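Local coordinates for Endonuclease/exonuclease/phosphatase (Beutenbergia cavernae DSM 12333, PDB 4RUW), which belongs to the endonuclease/exonuclease/phosphatase family, pairing a zinc-bearing DNase I-like domain with an immunoglobulin-like beta-sandwich, at residues 365-371 with 394-400; 374-378 with 423-427. One frame throughout, in Å; residues are numbered along the deposited sequence. Where two conformers were deposited one is given.

Both contacts lie at one end of the C-terminal immunoglobulin-like domain, their centres about 9 Å apart. Their segments alternate along the chain: 365-371, 374-378, 394-400, 423-427. Contact 1 bridges the two sheets of the sandwich, from strand 360-367 in one to edge strand 390-396 in the other. Contact 2 lies within that second sheet, where strand 378-384 starts beside the end of strand 418-424. They are tied directly: R369 NE salt-bridges D375 OD2 (2.8 Å), and K367 NZ probably donates to T377 O (2.8 Å). Together they join both sheets through shared charges (K367, R369, D374, D375), and N368 and S400 meet R268 of helix 266-270, where the DNase I-like domain abuts.

Contact 1: 365-371 with 394-400; sequences VCKNRGQ and VTDSGTS
K367, V365 and D396 carry this meeting of strands 365-367 and 394-396, which belong to opposite sheets of an immunoglobulin-like beta-sandwich. The two short segments run nearly parallel (26°, signed crossing -26°), with axes approaching to 6.0 Å; the CA atoms of K367 and D396 lie 5.6 Å apart. V365 (chi1 t) points toward the other strand and packs CG2 on V394 CG1 at 3.6 Å. D396 (chi1 t) reaches across so that K367 N donates to D396 OD2 (2.8 Å, 175°), while D396 OD1 accepts from T405 OG1. The K367 side chain, t at all four chi angles, runs along S397 and sets NZ 2.7 Å from G398 O. Beyond the strands the loops close: S400 N (3.1 Å) and S400 OG (2.7 Å) both donate to G370 O, and T399 OG1 to Q371 O (2.8 Å). At G370 (86/155) and G398 (88/-141) a CB would collide with the preceding carbonyl O, so both call for glycine. The chemistry changes from apolar between the valines to polar at the sandwich end, where D396 accepts from a backbone NH and the buried K367 charge is met by a carbonyl and the D374 and D375 carboxylates.

Contact 2: 374-378 with 423-427; sequences DDGTA and LVGAD
Two successive aspartates each close an Asx turn just before the chain enters a strand. D374 (chi1 t) accepts at OD1 from G376 N (2.8 Å); D375 (chi1 p) accepts at OD1 from T377 N (3.0 Å) and also from T377 OG1 (2.7 Å), which the p rotamer of T377 brings into place. Both also make salt bridges with K367 NZ, and D375 OD2 with R369 NE. After them G376 takes a left-handed conformation (87/-8); a side chain here would clash with the A426 methyl and jam against D375 O. T377 (-76/161) and A378 (-140/153) then extend into the sheet. A378 and V424 form an antiparallel hydrogen-bonded pair, CA atoms 5.1 Å apart: A378 N donates to V424 O (2.9 Å, 156°) and V424 N to A378 O (2.8 Å, 174°), with both side chains on the same face. The CA-CA register continues as T377 with G425 (4.6 Å) and G376 with A426 (4.5 Å), where CA-H...O contacts join T377 CA to V424 O (3.1 Å) and A426 CA to G376 O (3.4 Å). After extended G425 (-73/168), A426 (-61/-31) turns the chain away from the strand. L423 (chi1 t, chi2 p) brings CD1 to 4.0 Å from T377 CB. This is the start of a beta ladder between strands 378-384 and 418-424 of the immunoglobulin-like domain. L423 also packs on V379 and L431, and V424 on R380 and I430, so strand 418-424 sits between 378-384 and outer strand 430-437.

Contact 1: 365-371 with 394-400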
loop_
_atom_site.group_PDB
_atom_site.type_symbol
_atom_site.label_atom_id
_atom_site.label_comp_id
_atom_site.label_asym_id
_atom_site.label_seq_id
_atom_site.Cartn_x
_atom_site.Cartn_y
_atom_site.Cartn_z
ATOM N N VAL A 365 3.212 -10.873 -12.438
ATOM C CA VAL A 365 3.141 -12.191 -11.838
ATOM C C VAL A 365 3.948 -12.175 -10.557
ATOM O O VAL A 365 5.117 -11.766 -10.538
ATOM C CB VAL A 365 3.664 -13.275 -12.791
ATOM C CG1 VAL A 365 3.529 -14.651 -12.162
ATOM C CG2 VAL A 365 2.906 -13.218 -14.088
ATOM N N CYS A 366 3.327 -12.660 -9.493
ATOM C CA CYS A 366 3.924 -12.569 -8.180
ATOM C C CYS A 366 3.863 -13.885 -7.427
ATOM O O CYS A 366 2.782 -14.443 -7.226
ATOM C CB CYS A 366 3.204 -11.493 -7.379
ATOM S SG CYS A 366 3.626 -11.509 -5.653
ATOM N N LYS A 367 5.031 -14.381 -7.028
ATOM C CA LYS A 367 5.118 -15.496 -6.097
ATOM C C LYS A 367 5.110 -14.901 -4.692
ATOM O O LYS A 367 6.044 -14.197 -4.299
ATOM C CB LYS A 367 6.396 -16.306 -6.313
ATOM C CG LYS A 367 6.600 -17.376 -5.245
ATOM C CD LYS A 367 7.899 -18.142 -5.434
ATOM C CE LYS A 367 8.164 -19.066 -4.259
ATOM N NZ LYS A 367 9.464 -19.787 -4.394
ATOM N N ASN A 368 4.046 -15.162 -3.941
ATOM C CA ASN A 368 3.915 -14.583 -2.614
ATOM C C ASN A 368 4.121 -15.648 -1.556
ATOM O O ASN A 368 3.203 -16.020 -0.828
ATOM C CB ASN A 368 2.567 -13.888 -2.448
ATOM C CG ASN A 368 2.587 -12.865 -1.339
ATOM O OD1 ASN A 368 3.581 -12.158 -1.158
ATOM N ND2 ASN A 368 1.508 -12.797 -0.572
ATOM N N ARG A 369 5.350 -16.139 -1.500
ATOM C CA ARG A 369 5.680 -17.326 -0.738
ATOM C C ARG A 369 7.151 -17.228 -0.373
ATOM O O ARG A 369 7.977 -16.863 -1.210
ATOM C CB ARG A 369 5.415 -18.530 -1.641
ATOM C CG ARG A 369 5.594 -19.901 -1.063
ATOM C CD ARG A 369 5.117 -20.911 -2.102
ATOM N NE ARG A 369 5.506 -22.276 -1.778
ATOM C CZ ARG A 369 4.661 -23.226 -1.393
ATOM N NH1 ARG A 369 3.366 -22.961 -1.280
ATOM N NH2 ARG A 369 5.112 -24.446 -1.122
ATOM N N GLY A 370 7.466 -17.517 0.888
ATOM C CA GLY A 370 8.837 -17.518 1.353
ATOM C C GLY A 370 9.315 -16.151 1.794
ATOM O O GLY A 370 8.803 -15.122 1.347
ATOM N N GLN A 371 10.311 -16.152 2.670
ATOM C CA GLN A 371 10.936 -14.926 3.132
ATOM C C GLN A 371 12.433 -14.980 2.830
ATOM O O GLN A 371 12.864 -14.540 1.771
ATOM C CB GLN A 371 10.608 -14.689 4.613
ATOM C CG GLN A 371 9.190 -14.139 4.794
ATOM C CD GLN A 371 8.456 -14.664 6.020
ATOM O OE1 GLN A 371 9.045 -15.278 6.907
ATOM N NE2 GLN A 371 7.152 -14.410 6.070
ATOM N N VAL A 394 4.625 -15.929 -18.370
ATOM C CA VAL A 394 5.422 -15.081 -17.495
ATOM C C VAL A 394 5.515 -15.768 -16.141
ATOM O O VAL A 394 4.501 -16.206 -15.588
ATOM C CB VAL A 394 4.807 -13.673 -17.362
ATOM C CG1 VAL A 394 5.605 -12.818 -16.392
ATOM C CG2 VAL A 394 4.728 -12.995 -18.731
ATOM N N THR A 395 6.731 -15.876 -15.615
ATOM C CA THR A 395 6.970 -16.649 -14.405
ATOM C C THR A 395 7.662 -15.800 -13.342
ATOM O O THR A 395 8.515 -14.969 -13.658
ATOM C CB THR A 395 7.827 -17.896 -14.716
ATOM O OG1 THR A 395 7.193 -18.660 -15.747
ATOM C CG2 THR A 395 8.006 -18.778 -13.481
ATOM N N ASP A 396 7.282 -16.003 -12.082
ATOM C CA ASP A 396 7.980 -15.387 -10.964
ATOM C C ASP A 396 8.484 -16.459 -10.007
ATOM O O ASP A 396 7.717 -17.315 -9.561
ATOM C CB ASP A 396 7.052 -14.426 -10.225
ATOM C CG ASP A 396 7.799 -13.504 -9.283
ATOM O OD1 ASP A 396 8.853 -12.980 -9.677
ATOM O OD2 ASP A 396 7.342 -13.295 -8.146
ATOM N N SER A 397 9.775 -16.419 -9.695
ATOM C CA SER A 397 10.326 -17.327 -8.698
ATOM C C SER A 397 10.913 -16.513 -7.548
ATOM O O SER A 397 10.599 -15.337 -7.399
ATOM C CB SER A 397 11.366 -18.257 -9.317
ATOM O OG SER A 397 12.374 -17.521 -9.972
ATOM N N GLY A 398 11.736 -17.135 -6.716
ATOM C CA GLY A 398 12.345 -16.427 -5.600
ATOM C C GLY A 398 11.457 -16.455 -4.372
ATOM O O GLY A 398 10.847 -17.477 -4.081
ATOM N N THR A 399 11.402 -15.353 -3.631
ATOM C CA THR A 399 10.547 -15.285 -2.443
ATOM C C THR A 399 9.809 -13.956 -2.421
ATOM O O THR A 399 9.990 -13.120 -3.307
ATOM C CB THR A 399 11.340 -15.399 -1.121
ATOM O OG1 THR A 399 12.034 -14.170 -0.872
ATOM C CG2 THR A 399 12.324 -16.567 -1.146
ATOM N N SER A 400 8.996 -13.740 -1.393
ATOM C CA SER A 400 8.303 -12.469 -1.242
ATOM C C SER A 400 9.246 -11.273 -1.091
ATOM O O SER A 400 8.824 -10.130 -1.238
ATOM C CB SER A 400 7.348 -12.523 -0.050
ATOM O OG SER A 400 8.055 -12.572 1.177
HETATM O O HOH W 1 11.847 -20.135 -6.814
#

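Contact 2: 374-378 with 423-427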
loop_
_atom_site.group_PDB
_atom_site.type_symbol
_atom_site.label_atom_id
_atom_site.label_comp_id
_atom_site.label_asym_id
_atom_site.label_seq_id
_atom_site.Cartn_x
_atom_site.Cartn_y
_atom_site.Cartn_z
ATOM N N ASP A 374 14.213 -19.608 -0.552
ATOM C CA ASP A 374 13.484 -19.964 -1.763
ATOM C C ASP A 374 13.295 -21.480 -1.814
ATOM O O ASP A 374 14.272 -22.230 -1.841
ATOM C CB ASP A 374 14.304 -19.487 -2.962
ATOM C CG ASP A 374 13.606 -19.683 -4.293
ATOM O OD1 ASP A 374 12.560 -20.366 -4.365
ATOM O OD2 ASP A 374 14.136 -19.141 -5.288
ATOM N N ASP A 375 12.042 -21.928 -1.833
ATOM C CA ASP A 375 11.742 -23.360 -1.850
ATOM C C ASP A 375 11.762 -23.961 -3.257
ATOM O O ASP A 375 11.469 -25.141 -3.445
ATOM C CB ASP A 375 10.410 -23.665 -1.147
ATOM C CG ASP A 375 9.198 -23.052 -1.852
ATOM O OD1 ASP A 375 9.343 -22.454 -2.941
ATOM O OD2 ASP A 375 8.080 -23.188 -1.310
ATOM N N GLY A 376 12.112 -23.147 -4.241
ATOM C CA GLY A 376 12.225 -23.627 -5.604
ATOM C C GLY A 376 10.935 -23.610 -6.392
ATOM O O GLY A 376 10.944 -23.872 -7.592
ATOM N N THR A 377 9.818 -23.315 -5.733
ATOM C CA THR A 377 8.552 -23.222 -6.448
ATOM C C THR A 377 8.486 -21.915 -7.231
ATOM O O THR A 377 9.229 -20.967 -6.961
ATOM C CB THR A 377 7.322 -23.327 -5.520
ATOM O OG1 THR A 377 7.295 -22.213 -4.619
ATOM C CG2 THR A 377 7.334 -24.638 -4.739
ATOM N N ALA A 378 7.600 -21.866 -8.215
ATOM C CA ALA A 378 7.420 -20.656 -9.003
ATOM C C ALA A 378 5.941 -20.453 -9.273
ATOM O O ALA A 378 5.167 -21.410 -9.289
ATOM C CB ALA A 378 8.182 -20.760 -10.319
ATOM N N LEU A 423 0.953 -22.814 -9.603
ATOM C CA LEU A 423 2.083 -22.966 -8.714
ATOM C C LEU A 423 2.849 -24.175 -9.239
ATOM O O LEU A 423 2.286 -25.265 -9.375
ATOM C CB LEU A 423 1.625 -23.206 -7.279
ATOM C CG LEU A 423 2.772 -23.321 -6.271
ATOM C CD1 LEU A 423 3.561 -22.015 -6.166
ATOM C CD2 LEU A 423 2.250 -23.752 -4.907
ATOM N N VAL A 424 4.118 -23.961 -9.571
ATOM C CA VAL A 424 4.949 -24.992 -10.163
ATOM C C VAL A 424 5.980 -25.430 -9.143
ATOM O O VAL A 424 6.636 -24.598 -8.516
ATOM C CB VAL A 424 5.666 -24.474 -11.424
ATOM C CG1 VAL A 424 6.400 -25.612 -12.116
ATOM C CG2 VAL A 424 4.667 -23.834 -12.372
ATOM N N GLY A 425 6.107 -26.738 -8.958
ATOM C CA GLY A 425 7.062 -27.272 -8.005
ATOM C C GLY A 425 8.481 -27.139 -8.514
ATOM O O GLY A 425 8.704 -26.845 -9.690
ATOM N N ALA A 426 9.446 -27.356 -7.625
ATOM C CA ALA A 426 10.853 -27.236 -7.987
ATOM C C ALA A 426 11.230 -28.227 -9.087
ATOM O O ALA A 426 12.100 -27.947 -9.911
ATOM C CB ALA A 426 11.739 -27.431 -6.759
ATOM N N ASP A 427 10.560 -29.376 -9.106
ATOM C CA ASP A 427 10.828 -30.401 -10.114
ATOM C C ASP A 427 10.055 -30.177 -11.414
ATOM O O ASP A 427 10.177 -30.956 -12.359
ATOM C CB ASP A 427 10.540 -31.800 -9.560
ATOM C CG ASP A 427 9.137 -31.932 -8.996
ATOM O OD1 ASP A 427 8.321 -31.001 -9.173
ATOM O OD2 ASP A 427 8.849 -32.978 -8.377
#